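Local coordinates for protein BCL9 homolog (Drosophila melanogaster, PDB 3ZPV) that takes part in Wnt signal transduction as a nuclear transcription coactivator, here represented by its HD1 domain bound to another protein, at residues T12-K17 and I31-T36. Sequence-based numbering, arbitrary orientation.
Sequences TQLANK and IAYHCT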
loop_
_atom_site.group_PDB
_atom_site.type_symbol
_atom_site.label_atom_id
_atom_site.label_comp_id
_atom_site.label_asym_id
_atom_site.label_seq_id
_atom_site.Cartn_x
_atom_site.Cartn_y
_atom_site.Cartn_z
ATOM N N THR L 12 -0.615 2.095 5.809
ATOM C CA THR L 12 -0.526 0.699 6.206
ATOM C C THR L 12 -1.699 0.332 7.095
ATOM O O THR L 12 -2.347 -0.703 6.906
ATOM C CB THR L 12 0.774 0.408 6.956
ATOM O OG1 THR L 12 1.877 0.557 6.064
ATOM C CG2 THR L 12 0.783 -1.033 7.559
ATOM N N GLN L 13 -1.985 1.188 8.063
ATOM C CA GLN L 13 -3.057 0.920 9.027
ATOM C C GLN L 13 -4.387 0.790 8.312
ATOM O O GLN L 13 -5.149 -0.151 8.534
ATOM C CB GLN L 13 -3.095 2.044 10.057
ATOM C CG GLN L 13 -3.948 1.801 11.297
ATOM C CD GLN L 13 -4.151 3.158 12.016
ATOM O OE1 GLN L 13 -3.138 3.726 12.263
ATOM N NE2 GLN L 13 -5.370 3.714 12.283
ATOM N N LEU L 14 -4.669 1.750 7.449
ATOM C CA LEU L 14 -5.927 1.763 6.712
ATOM C C LEU L 14 -6.044 0.544 5.756
ATOM O O LEU L 14 -7.103 -0.062 5.657
ATOM C CB LEU L 14 -6.064 3.072 5.945
ATOM C CG LEU L 14 -7.478 3.439 5.502
ATOM C CD1 LEU L 14 -8.370 3.658 6.708
ATOM C CD2 LEU L 14 -7.449 4.688 4.631
ATOM N N ALA L 15 -4.950 0.167 5.106
ATOM C CA ALA L 15 -4.983 -0.996 4.237
ATOM C C ALA L 15 -5.235 -2.280 5.034
ATOM O O ALA L 15 -5.969 -3.157 4.583
ATOM C CB ALA L 15 -3.686 -1.110 3.440
ATOM N N ASN L 16 -4.588 -2.391 6.189
ATOM C CA ASN L 16 -4.778 -3.536 7.074
ATOM C C ASN L 16 -6.215 -3.655 7.561
ATOM O O ASN L 16 -6.789 -4.754 7.526
ATOM C CB ASN L 16 -3.798 -3.478 8.257
ATOM C CG ASN L 16 -2.409 -3.987 7.894
ATOM O OD1 ASN L 16 -2.221 -4.675 6.880
ATOM N ND2 ASN L 16 -1.434 -3.626 8.697
ATOM N N LYS L 17 -6.816 -2.542 7.986
ATOM C CA LYS L 17 -8.220 -2.566 8.411
ATOM C C LYS L 17 -9.163 -2.875 7.265
ATOM O O LYS L 17 -10.118 -3.650 7.425
ATOM C CB LYS L 17 -8.625 -1.257 9.085
ATOM C CG LYS L 17 -8.360 -1.283 10.575
ATOM C CD LYS L 17 -8.398 0.092 11.234
ATOM C CE LYS L 17 -7.803 -0.057 12.645
ATOM N NZ LYS L 17 -7.545 1.225 13.340
ATOM N N ILE L 31 -11.635 -0.562 -1.615
ATOM C CA ILE L 31 -12.079 0.741 -2.130
ATOM C C ILE L 31 -13.422 1.082 -1.523
ATOM O O ILE L 31 -13.633 2.192 -1.054
ATOM C CB ILE L 31 -12.156 0.767 -3.676
ATOM C CG1 ILE L 31 -10.786 0.490 -4.307
ATOM C CG2 ILE L 31 -12.655 2.109 -4.172
ATOM C CD1 ILE L 31 -9.650 1.382 -3.846
ATOM N N ALA L 32 -14.326 0.115 -1.507
ATOM C CA ALA L 32 -15.623 0.301 -0.850
ATOM C C ALA L 32 -15.448 0.726 0.609
ATOM O O ALA L 32 -16.166 1.611 1.105
ATOM C CB ALA L 32 -16.452 -0.976 -0.941
ATOM N N TYR L 33 -14.501 0.086 1.292
ATOM C CA TYR L 33 -14.211 0.412 2.687
ATOM C C TYR L 33 -13.719 1.842 2.828
ATOM O O TYR L 33 -14.106 2.559 3.743
ATOM C CB TYR L 33 -13.170 -0.560 3.253
ATOM C CG TYR L 33 -12.625 -0.179 4.625
ATOM C CD1 TYR L 33 -13.288 -0.537 5.782
ATOM C CD2 TYR L 33 -11.436 0.518 4.750
ATOM C CE1 TYR L 33 -12.796 -0.194 7.028
ATOM C CE2 TYR L 33 -10.929 0.863 5.998
ATOM C CZ TYR L 33 -11.622 0.513 7.137
ATOM O OH TYR L 33 -11.137 0.866 8.391
ATOM N N HIS L 34 -12.837 2.237 1.917
ATOM C CA HIS L 34 -12.223 3.568 1.932
ATOM C C HIS L 34 -13.290 4.662 1.815
ATOM O O HIS L 34 -13.214 5.659 2.530
ATOM C CB HIS L 34 -11.217 3.683 0.782
ATOM C CG HIS L 34 -10.282 4.850 0.875
ATOM N ND1 HIS L 34 -10.682 6.151 0.642
ATOM C CD2 HIS L 34 -8.954 4.903 1.131
ATOM C CE1 HIS L 34 -9.642 6.960 0.776
ATOM N NE2 HIS L 34 -8.580 6.227 1.066
ATOM N N CYS L 35 -14.279 4.443 0.960
ATOM C CA CYS L 35 -15.347 5.417 0.701
ATOM C C CYS L 35 -16.213 5.740 1.907
ATOM O O CYS L 35 -16.826 6.809 1.961
ATOM C CB CYS L 35 -16.266 4.930 -0.410
ATOM S SG CYS L 35 -15.468 5.015 -2.017
ATOM N N THR L 36 -16.252 4.823 2.867
ATOM C CA THR L 36 -16.932 5.034 4.144
ATOM C C THR L 36 -15.920 5.355 5.278
ATOM O O THR L 36 -16.103 4.917 6.402
ATOM C CB THR L 36 -17.745 3.777 4.531
ATOM O OG1 THR L 36 -16.844 2.770 5.013
ATOM C CG2 THR L 36 -18.541 3.231 3.321
#
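The backbone O of Y33, whose side chain reaches over to L14 and K17, is gripped twice by T36: OG1 of T36 donates to O of Y33 at 3.0 Å, and N of T36 binds the same atom. Both donors come from one face of the carbonyl plane, the hydroxyl tilted 28° out of it. This carbonyl belongs to helix 30-35, which packs against helix 12-23 in the HD1 domain and illustrates how a small helix pair can be joined by a few side chains. The short segments run at 116° to each other, their axes coming no nearer than 10.3 Å, a distance spanned by side chains.

From Y33 the bridge is an aromatic ring. Its CG lies anti to the backbone N (chi1 171°), which sends the ring across to helix 12-23. There L14 CD1 meets the ring edge at 3.9 Å from Y33 CE2, while the carbonyl carbon of K17 lies over one face, offset toward the rim. K17 CB approaches Y33 OH at 3.4 Å, and the extended lysine chain then carries its amine away. An alanine in place of Y33 would probably leave L14 CD1 and K17 CB without their neighbour and open a gap between the helices.

H34 supplies a second, smaller patch. Its imidazole donates from NE2 to the backbone O of V9 and meets F8 and F10 edge-to-face, tying the helix to strand 8-10. On the side of helix 12-23 turned from this contact, N16 hydrogen-bonds through both OD1 and ND2 to the backbone of another protein's chain. L14 forks between the two rings: while CD1 serves Y33, CD2 lies 3.8 Å from H34 CD2.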